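Local coordinates for glycoside hydrolase family 88 protein (Bacteroides vulgatus, PDB 4Q88) that is not functionally characterised but probably acts as a hydrolase on glycosidic substrates, at residues A191-Y195 and P196-T200; M131-K135 and L136-H140; L165-L168 and H169-L172; L291-D294 and I295-I299. All coordinates share one frame; numbering follows the deposited sequence.

Contact 1 (A191-Y195 and P196-T200); sequences AKYPY and PFHKT
Y195 and H198 carry this surface contact, with P196 between them in the chain. The peptide bond from Y195 to P196 is cis, which brings CA of P196 over one face of the Y195 ring in a CH-pi contact, 3.7 Å from the ring centroid. The Y195 ring meets K199 too: CG of K199 comes 3.5 Å from CE2 of Y195, and the lysine chain then runs past the phenol end. In the modelled conformer, one of two, K199 bends at chi4 (68°) and turns NZ back to P196 O at 2.9 Å, a hydrogen bond that is probably not permanent. This is a turn with a cis proline in the long loop between strand 186-187 and helix 209-225, closed by an i to i+4 hydrogen bond of 3.1 Å from H198 N to P194 O. H198 reaches the other way along the chain, where the edge of the Y193 ring points at the imidazole face in a T-shaped pair, planes at 81° and centroids 5.0 Å apart. NE2 of H198 is hydrogen-bonded to D206, which anchors the imidazole within the loop. A water donates to both Y193 O and H198 O, bridging two carbonyls of the same turn.

Contact 2 (M131-K135 and L136-H140); sequences MSTSK and LDYWH. With EDO (1,2-ethanediol), chain E.
K135 lies across the ring of Y138 where the chain leaves the C-terminal end of helix 117-132, in the loop that connects this helix to helix 144-159 within what is probably the (alpha/alpha)6 barrel of the six-hairpin clan. The packed side is the phenol. CD of K135 sits over one face of the Y138 ring, 4.0 Å from its centroid, in a CH-pi contact displaced toward the rim. CG of K135 stands opposite the backbone N (chi1 -178°), which starts the aliphatic chain out across the ring. At the ring edge, in its plane, OG1 of T133 lies 2.6 Å from the hydroxyl OH of Y138; OG1 is also hydrogen-bonded to the carbonyl of Q130 in the last turn of the helix. A leucine in place of Y138 would probably leave T133 without its hydroxyl partner and the K135 chain without a flat surface to lie on. Toward helix 163-179, Y138 also makes an edge-to-face pair with Y171. The outer side is looser and more polar. Here a 1,2-ethanediol, probably from the crystallisation liquor, accepts from two successive backbone amides, S134 N to O1 and K135 N to O2, each at 3.2 Å. The lysine ends in a salt bridge: NZ of K135 meets OD1 of D137 at 2.7 Å, on the syn side and 29° out of the carboxylate plane.

Contact 3 (L165-L168 and H169-L172); sequences LEKL and HQYL
K167 spans one turn of helix 163-179 to reach both Q170 and Y171. Its CB lies over one face of the Y171 ring, near the rim, 4.1 Å from CE2 of Y171. The chain then bends at chi2 (-83°), which swings CD across to the phenol end, 3.7 Å from OH of Y171. In the modelled conformer of Q170, one of two, CE of K167 passes 3.2 Å from OE1 of Q170 and NZ closes on that same oxygen with a hydrogen bond of 2.7 Å, tilted 32° from the amide's carbonyl plane. NZ also donates to a water that is hydrogen-bonded to OH of Y171, so the ammonium and the phenol share a solvent bridge. Cut back to an alanine, K167 would keep the CB over the ring, but OE1 of Q170 would probably lose its charged donor and the phenol end the cover of CD. The backbone keeps regular i to i+4 hydrogen bonds, such as Y171 N to K167 O at 2.9 Å. In the modelled conformer of E166 a second water links its OE2 to ND1 of H169, while the stronger partners of these two side chains are Y232 and E235. The helix is thus lined on several sides: L168 packs on M149 and M152 of helix 144-159, L172 on Y236 of helix 233-249, and Y171 on Q130 and M131 of helix 117-132.

Contact 4 (L291-D294 and I295-I299); sequences LNAD and IYSPI
N292 and I295 cross at about a right angle at the start of helix 293-311, where the asparagine takes the N-cap position. CG of N292 is turned directly away from its own backbone N (chi1 179°), and this carries the amide forward over the first turn. OD1 of N292 then accepts from I295 N at 2.9 Å, with the donor in the plane of the amide carbonyl and an N-H...O angle of 157°. The same oxygen lies 3.5 Å from CG1 of I295, and CD1 of I295 reaches CB of N292 at 4.0 Å. L291 and Y296 also meet at about a right angle, on the buried side: CB of L291 touches CD2 of Y296 at 3.7 Å. Next to that contact the backbone carbonyl of N292 comes in at the ring edge, near its plane, and accepts from Y296 N at 3.0 Å. Both pack on the same helix, 233-249, L291 on F240 and A244, Y296 on K245 and A248. Farther along, CD of P298 lies 3.2 Å from D294 O, where a proline has no N-H to offer that carbonyl. The cap therefore supplies an acceptor for I295 N, a first-turn amide with no preceding helical turn to bond to, while leucine and tyrosine bind the helix start to its neighbour.

How the contacts relate
All four contacts are local, but they sit at different depths. Contact 1 is a surface loop and contact 2 a surface helix exit, whereas contacts 3 and 4 are partly buried and belong to helices. Contacts 2 and 3 form one neighbourhood, their centres about 10 Å apart: CA of M131 lies 3.4 Å from OH of Y171, and W139 packs against Y171. Contact 4 stands apart, its centre about 30 Å from that of contact 3, although both helices adjoin helix 233-249. Lysine chains cross tyrosine rings in contacts 1, 2 and 3, ending respectively on a backbone carbonyl, a carboxylate and an amide; contact 4 relies on an asparagine cap instead.

Contact 1 (A191-Y195 and P196-T200)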
# COMPACT_ATOMS: atom_id res chain seq x y z
N ALA A 191 6.89 -16.43 4.82
CA ALA A 191 7.17 -17.88 4.75
C ALA A 191 6.60 -18.78 5.84
O ALA A 191 6.62 -20.02 5.69
CB ALA A 191 8.68 -18.10 4.66
N LYS A 192 6.08 -18.22 6.92
CA LYS A 192 5.48 -19.05 7.97
C LYS A 192 4.10 -19.54 7.60
O LYS A 192 3.67 -20.56 8.18
CB LYS A 192 5.40 -18.29 9.27
CG LYS A 192 6.77 -17.92 9.81
CD LYS A 192 6.70 -17.37 11.23
CE LYS A 192 5.46 -16.55 11.54
NZ LYS A 192 5.54 -15.91 12.90
N TYR A 193 3.45 -18.89 6.62
CA TYR A 193 2.04 -19.10 6.36
C TYR A 193 1.59 -20.09 5.28
O TYR A 193 0.43 -20.46 5.27
CB TYR A 193 1.34 -17.75 6.23
CG TYR A 193 1.33 -17.00 7.50
CD1 TYR A 193 2.39 -16.19 7.86
CD2 TYR A 193 0.25 -17.13 8.39
CE1 TYR A 193 2.41 -15.52 9.08
CE2 TYR A 193 0.26 -16.48 9.63
CZ TYR A 193 1.33 -15.66 9.95
OH TYR A 193 1.33 -14.97 11.14
N PRO A 194 2.48 -20.58 4.39
CA PRO A 194 1.88 -21.45 3.36
C PRO A 194 1.22 -22.75 3.85
O PRO A 194 1.63 -23.33 4.87
CB PRO A 194 3.09 -21.80 2.45
CG PRO A 194 3.93 -20.57 2.55
CD PRO A 194 3.82 -20.09 3.98
N TYR A 195 0.22 -23.18 3.10
CA TYR A 195 -0.52 -24.40 3.30
C TYR A 195 0.28 -25.55 2.64
O TYR A 195 0.92 -25.31 1.62
CB TYR A 195 -1.85 -24.23 2.62
CG TYR A 195 -2.88 -25.31 2.85
CD1 TYR A 195 -2.95 -26.41 2.03
CD2 TYR A 195 -3.86 -25.18 3.86
CE1 TYR A 195 -3.91 -27.39 2.21
CE2 TYR A 195 -4.82 -26.17 4.07
CZ TYR A 195 -4.83 -27.29 3.24
OH TYR A 195 -5.79 -28.26 3.43
N PRO A 196 0.22 -26.78 3.17
CA PRO A 196 -0.55 -27.26 4.33
C PRO A 196 0.16 -27.17 5.66
O PRO A 196 -0.47 -27.48 6.72
CB PRO A 196 -0.79 -28.73 3.99
CG PRO A 196 0.47 -29.12 3.28
CD PRO A 196 0.89 -27.91 2.47
N PHE A 197 1.42 -26.77 5.69
CA PHE A 197 2.12 -26.75 7.00
C PHE A 197 1.45 -25.81 8.01
O PHE A 197 1.43 -26.08 9.21
CB PHE A 197 3.59 -26.38 6.88
CG PHE A 197 4.36 -26.52 8.21
CD1 PHE A 197 4.67 -27.79 8.73
CD2 PHE A 197 4.78 -25.40 8.92
CE1 PHE A 197 5.36 -27.93 9.94
CE2 PHE A 197 5.47 -25.53 10.12
CZ PHE A 197 5.76 -26.80 10.63
N HIS A 198 0.91 -24.70 7.51
CA HIS A 198 0.05 -23.81 8.31
C HIS A 198 -1.35 -23.81 7.70
O HIS A 198 -1.50 -23.70 6.48
CB HIS A 198 0.59 -22.39 8.31
CG HIS A 198 -0.33 -21.40 8.94
ND1 HIS A 198 -0.56 -21.33 10.31
CD2 HIS A 198 -1.13 -20.45 8.38
CE1 HIS A 198 -1.42 -20.35 10.57
NE2 HIS A 198 -1.81 -19.82 9.42
N LYS A 199 -2.36 -23.89 8.58
CA LYS A 199 -3.75 -23.85 8.16
C LYS A 199 -4.50 -22.96 9.15
O LYS A 199 -4.03 -22.74 10.29
CB LYS A 199 -4.40 -25.25 8.21
CG LYS A 199 -3.73 -26.33 7.39
CD LYS A 199 -4.60 -27.57 7.33
CE LYS A 199 -3.99 -28.70 6.50
NZ LYS A 199 -2.77 -29.25 7.16
N THR A 200 -5.63 -22.45 8.71
CA THR A 200 -6.53 -21.72 9.60
C THR A 200 -7.18 -22.68 10.60
O THR A 200 -7.07 -23.91 10.49
CB THR A 200 -7.62 -20.96 8.86
OG1 THR A 200 -8.54 -21.92 8.26
CG2 THR A 200 -7.02 -20.02 7.79
O HOH W 1 -2.19 -21.48 5.00

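Contact 2 (M131-K135 and L136-H140)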
# COMPACT_ATOMS: atom_id res chain seq x y z
N MSE A 131 20.67 -2.51 -5.30
CA MSE A 131 20.57 -3.19 -6.57
C MSE A 131 21.94 -3.69 -7.01
O MSE A 131 21.99 -4.65 -7.76
CB MSE A 131 19.99 -2.26 -7.63
CG MSE A 131 18.50 -1.96 -7.37
SE MSE A 131 17.79 -0.96 -8.92
CE MSE A 131 18.76 0.73 -8.70
N SER A 132 23.03 -3.09 -6.47
CA SER A 132 24.38 -3.54 -6.77
C SER A 132 24.74 -4.83 -6.04
O SER A 132 25.70 -5.52 -6.44
CB SER A 132 25.39 -2.40 -6.49
OG SER A 132 25.68 -2.27 -5.11
N THR A 133 24.01 -5.17 -4.98
CA THR A 133 24.33 -6.37 -4.19
C THR A 133 23.80 -7.58 -4.93
O THR A 133 22.96 -7.43 -5.82
CB THR A 133 23.73 -6.34 -2.76
OG1 THR A 133 22.30 -6.35 -2.83
CG2 THR A 133 24.16 -5.09 -2.01
N SER A 134 24.34 -8.76 -4.63
CA SER A 134 23.90 -9.97 -5.32
C SER A 134 22.63 -10.56 -4.66
O SER A 134 21.93 -11.35 -5.27
CB SER A 134 25.04 -10.99 -5.38
OG SER A 134 25.32 -11.49 -4.09
N LYS A 135 22.37 -10.18 -3.41
CA LYS A 135 21.16 -10.60 -2.68
C LYS A 135 19.87 -10.23 -3.41
O LYS A 135 19.75 -9.12 -3.98
CB LYS A 135 21.18 -9.92 -1.33
CG LYS A 135 20.03 -10.26 -0.40
CD LYS A 135 20.28 -9.62 0.96
CE LYS A 135 19.09 -9.76 1.89
NZ LYS A 135 18.97 -11.14 2.44
N LEU A 136 18.93 -11.19 -3.45
CA LEU A 136 17.69 -11.01 -4.15
C LEU A 136 16.44 -11.05 -3.28
O LEU A 136 15.37 -10.74 -3.79
CB LEU A 136 17.54 -12.02 -5.26
CG LEU A 136 18.71 -12.09 -6.27
CD1 LEU A 136 18.52 -13.25 -7.23
CD2 LEU A 136 18.85 -10.77 -7.01
N ASP A 137 16.55 -11.55 -2.04
CA ASP A 137 15.40 -11.81 -1.22
C ASP A 137 15.11 -10.67 -0.25
O ASP A 137 14.77 -10.86 0.91
CB ASP A 137 15.55 -13.16 -0.49
CG ASP A 137 16.73 -13.17 0.48
OD1 ASP A 137 17.65 -12.34 0.40
OD2 ASP A 137 16.72 -14.05 1.37
N TYR A 138 15.19 -9.45 -0.75
CA TYR A 138 14.89 -8.28 0.05
C TYR A 138 13.41 -8.13 0.43
O TYR A 138 13.11 -7.45 1.42
CB TYR A 138 15.34 -7.01 -0.69
CG TYR A 138 16.86 -6.79 -0.67
CD1 TYR A 138 17.47 -6.28 0.49
CD2 TYR A 138 17.67 -7.06 -1.78
CE1 TYR A 138 18.84 -6.07 0.53
CE2 TYR A 138 19.01 -6.88 -1.74
CZ TYR A 138 19.61 -6.37 -0.59
OH TYR A 138 20.96 -6.16 -0.56
N TRP A 139 12.51 -8.68 -0.39
CA TRP A 139 11.06 -8.46 -0.20
C TRP A 139 10.52 -9.81 0.30
O TRP A 139 9.79 -10.54 -0.39
CB TRP A 139 10.42 -8.04 -1.55
CG TRP A 139 10.91 -6.75 -2.05
CD1 TRP A 139 11.67 -5.83 -1.37
CD2 TRP A 139 10.67 -6.20 -3.33
NE1 TRP A 139 11.93 -4.75 -2.17
CE2 TRP A 139 11.34 -4.97 -3.39
CE3 TRP A 139 9.97 -6.66 -4.47
CZ2 TRP A 139 11.29 -4.14 -4.50
CZ3 TRP A 139 9.97 -5.84 -5.61
CH2 TRP A 139 10.62 -4.62 -5.62
N HIS A 140 10.90 -10.13 1.52
CA HIS A 140 10.64 -11.45 2.13
C HIS A 140 9.34 -11.48 2.98
O HIS A 140 9.08 -12.46 3.72
CB HIS A 140 11.84 -11.88 3.06
CG HIS A 140 12.27 -10.81 4.04
ND1 HIS A 140 11.74 -10.69 5.30
CD2 HIS A 140 13.19 -9.83 3.93
CE1 HIS A 140 12.29 -9.65 5.91
NE2 HIS A 140 13.19 -9.13 5.11
C1 EDO E . 26.90 -8.56 -1.63
O1 EDO E . 27.06 -8.48 -3.05
C2 EDO E . 26.02 -9.75 -1.30
O2 EDO E . 24.59 -9.45 -1.26

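Contact 3 (L165-L168 and H169-L172)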
# COMPACT_ATOMS: atom_id res chain seq x y z
N LEU A 165 13.94 -1.15 -13.19
CA LEU A 165 12.82 -1.94 -13.72
C LEU A 165 13.17 -3.40 -13.85
O LEU A 165 12.27 -4.24 -13.72
CB LEU A 165 12.29 -1.34 -15.04
CG LEU A 165 11.85 0.14 -14.92
CD1 LEU A 165 11.34 0.60 -16.27
CD2 LEU A 165 10.82 0.39 -13.84
N GLU A 166 14.45 -3.75 -14.07
CA GLU A 166 14.88 -5.15 -14.05
C GLU A 166 14.87 -5.69 -12.60
O GLU A 166 14.39 -6.78 -12.34
CB GLU A 166 16.27 -5.30 -14.70
CG GLU A 166 16.95 -6.66 -14.54
CD GLU A 166 16.16 -7.85 -15.04
OE1 GLU A 166 15.52 -7.71 -16.12
OE2 GLU A 166 16.16 -8.92 -14.35
N LYS A 167 15.36 -4.90 -11.65
CA LYS A 167 15.36 -5.36 -10.27
C LYS A 167 13.96 -5.42 -9.65
O LYS A 167 13.71 -6.26 -8.73
CB LYS A 167 16.31 -4.50 -9.42
CG LYS A 167 17.80 -4.79 -9.70
CD LYS A 167 18.32 -5.99 -8.92
CE LYS A 167 19.69 -6.47 -9.39
NZ LYS A 167 20.11 -7.72 -8.70
N LEU A 168 13.07 -4.53 -10.10
CA LEU A 168 11.62 -4.64 -9.72
C LEU A 168 11.15 -6.10 -9.97
O LEU A 168 10.63 -6.76 -9.06
CB LEU A 168 10.77 -3.64 -10.51
CG LEU A 168 9.24 -3.81 -10.48
CD1 LEU A 168 8.74 -3.69 -9.07
CD2 LEU A 168 8.61 -2.74 -11.36
N HIS A 169 11.43 -6.60 -11.16
CA HIS A 169 11.02 -7.94 -11.54
C HIS A 169 11.78 -9.03 -10.79
O HIS A 169 11.18 -10.02 -10.34
CB HIS A 169 11.18 -8.12 -13.03
CG HIS A 169 10.61 -9.40 -13.54
ND1 HIS A 169 11.40 -10.49 -13.82
CD2 HIS A 169 9.34 -9.76 -13.83
CE1 HIS A 169 10.63 -11.49 -14.23
NE2 HIS A 169 9.37 -11.06 -14.27
N GLN A 170 13.10 -8.84 -10.62
CA GLN A 170 13.90 -9.85 -10.02
C GLN A 170 13.51 -10.05 -8.54
O GLN A 170 13.32 -11.18 -8.11
CB GLN A 170 15.35 -9.51 -10.19
CG GLN A 170 16.26 -10.59 -9.68
CD GLN A 170 17.70 -10.34 -10.05
OE1 GLN A 170 18.21 -9.22 -9.98
NE2 GLN A 170 18.37 -11.41 -10.41
N TYR A 171 13.35 -8.95 -7.80
CA TYR A 171 12.92 -9.04 -6.40
C TYR A 171 11.51 -9.61 -6.27
O TYR A 171 11.23 -10.39 -5.36
CB TYR A 171 13.03 -7.68 -5.69
CG TYR A 171 14.42 -7.06 -5.61
CD1 TYR A 171 15.59 -7.83 -5.68
CD2 TYR A 171 14.56 -5.70 -5.44
CE1 TYR A 171 16.87 -7.25 -5.57
CE2 TYR A 171 15.82 -5.10 -5.35
CZ TYR A 171 16.97 -5.88 -5.42
OH TYR A 171 18.23 -5.30 -5.27
N LEU A 172 10.59 -9.21 -7.14
CA LEU A 172 9.20 -9.69 -7.07
C LEU A 172 9.17 -11.18 -7.36
O LEU A 172 8.47 -11.94 -6.69
CB LEU A 172 8.32 -8.95 -8.03
CG LEU A 172 6.96 -9.60 -8.32
CD1 LEU A 172 6.13 -9.56 -7.06
CD2 LEU A 172 6.28 -8.85 -9.47
O HOH W 2 14.01 -10.78 -13.60
O HOH W 3 20.20 -7.19 -5.79

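Contact 4 (L291-D294 and I295-I299)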
# COMPACT_ATOMS: atom_id res chain seq x y z
N LEU A 291 -9.78 -3.72 -15.74
CA LEU A 291 -10.83 -4.53 -15.16
C LEU A 291 -12.18 -4.14 -15.71
O LEU A 291 -12.50 -2.93 -15.81
CB LEU A 291 -10.85 -4.33 -13.64
CG LEU A 291 -9.59 -4.61 -12.88
CD1 LEU A 291 -9.83 -4.27 -11.42
CD2 LEU A 291 -9.19 -6.08 -13.03
N ASN A 292 -12.95 -5.15 -16.08
CA ASN A 292 -14.25 -4.95 -16.67
C ASN A 292 -15.20 -4.22 -15.70
O ASN A 292 -15.44 -4.68 -14.57
CB ASN A 292 -14.87 -6.29 -17.11
CG ASN A 292 -16.23 -6.13 -17.72
OD1 ASN A 292 -17.23 -5.99 -17.02
ND2 ASN A 292 -16.29 -6.09 -19.05
N ALA A 293 -15.73 -3.08 -16.14
CA ALA A 293 -16.59 -2.26 -15.27
C ALA A 293 -17.86 -2.95 -14.80
O ALA A 293 -18.30 -2.74 -13.68
CB ALA A 293 -16.94 -0.92 -15.96
N ASP A 294 -18.52 -3.74 -15.65
CA ASP A 294 -19.75 -4.37 -15.27
C ASP A 294 -19.50 -5.47 -14.23
O ASP A 294 -20.27 -5.62 -13.29
CB ASP A 294 -20.44 -4.94 -16.51
CG ASP A 294 -20.92 -3.85 -17.47
OD1 ASP A 294 -21.32 -2.75 -17.00
OD2 ASP A 294 -20.90 -4.11 -18.69
N ILE A 295 -18.42 -6.22 -14.38
CA ILE A 295 -18.09 -7.28 -13.44
C ILE A 295 -17.67 -6.71 -12.08
O ILE A 295 -18.15 -7.15 -11.04
CB ILE A 295 -16.97 -8.18 -14.00
CG1 ILE A 295 -17.53 -8.99 -15.17
CG2 ILE A 295 -16.41 -9.09 -12.89
CD1 ILE A 295 -16.47 -9.73 -15.95
N TYR A 296 -16.81 -5.72 -12.09
CA TYR A 296 -16.23 -5.23 -10.83
C TYR A 296 -16.94 -4.06 -10.20
O TYR A 296 -16.67 -3.77 -9.05
CB TYR A 296 -14.75 -4.94 -10.98
CG TYR A 296 -13.99 -6.23 -11.21
CD1 TYR A 296 -13.73 -7.10 -10.16
CD2 TYR A 296 -13.59 -6.60 -12.47
CE1 TYR A 296 -13.11 -8.32 -10.37
CE2 TYR A 296 -12.94 -7.80 -12.69
CZ TYR A 296 -12.71 -8.66 -11.62
OH TYR A 296 -12.06 -9.82 -11.85
N SER A 297 -17.82 -3.36 -10.93
CA SER A 297 -18.51 -2.20 -10.30
C SER A 297 -19.40 -2.63 -9.07
O SER A 297 -19.38 -1.99 -8.07
CB SER A 297 -19.20 -1.26 -11.36
OG SER A 297 -18.26 -0.58 -12.22
N PRO A 298 -20.07 -3.78 -9.09
CA PRO A 298 -20.77 -4.25 -7.88
C PRO A 298 -19.88 -4.51 -6.65
O PRO A 298 -20.28 -4.30 -5.49
CB PRO A 298 -21.41 -5.56 -8.33
CG PRO A 298 -21.47 -5.47 -9.81
CD PRO A 298 -20.32 -4.64 -10.25
N ILE A 299 -18.68 -5.00 -6.90
CA ILE A 299 -17.70 -5.24 -5.82
C ILE A 299 -17.32 -3.89 -5.19
O ILE A 299 -17.27 -3.74 -3.95
CB ILE A 299 -16.43 -5.94 -6.39
CG1 ILE A 299 -16.80 -7.22 -7.11
CG2 ILE A 299 -15.37 -6.16 -5.33
CD1 ILE A 299 -17.47 -8.29 -6.30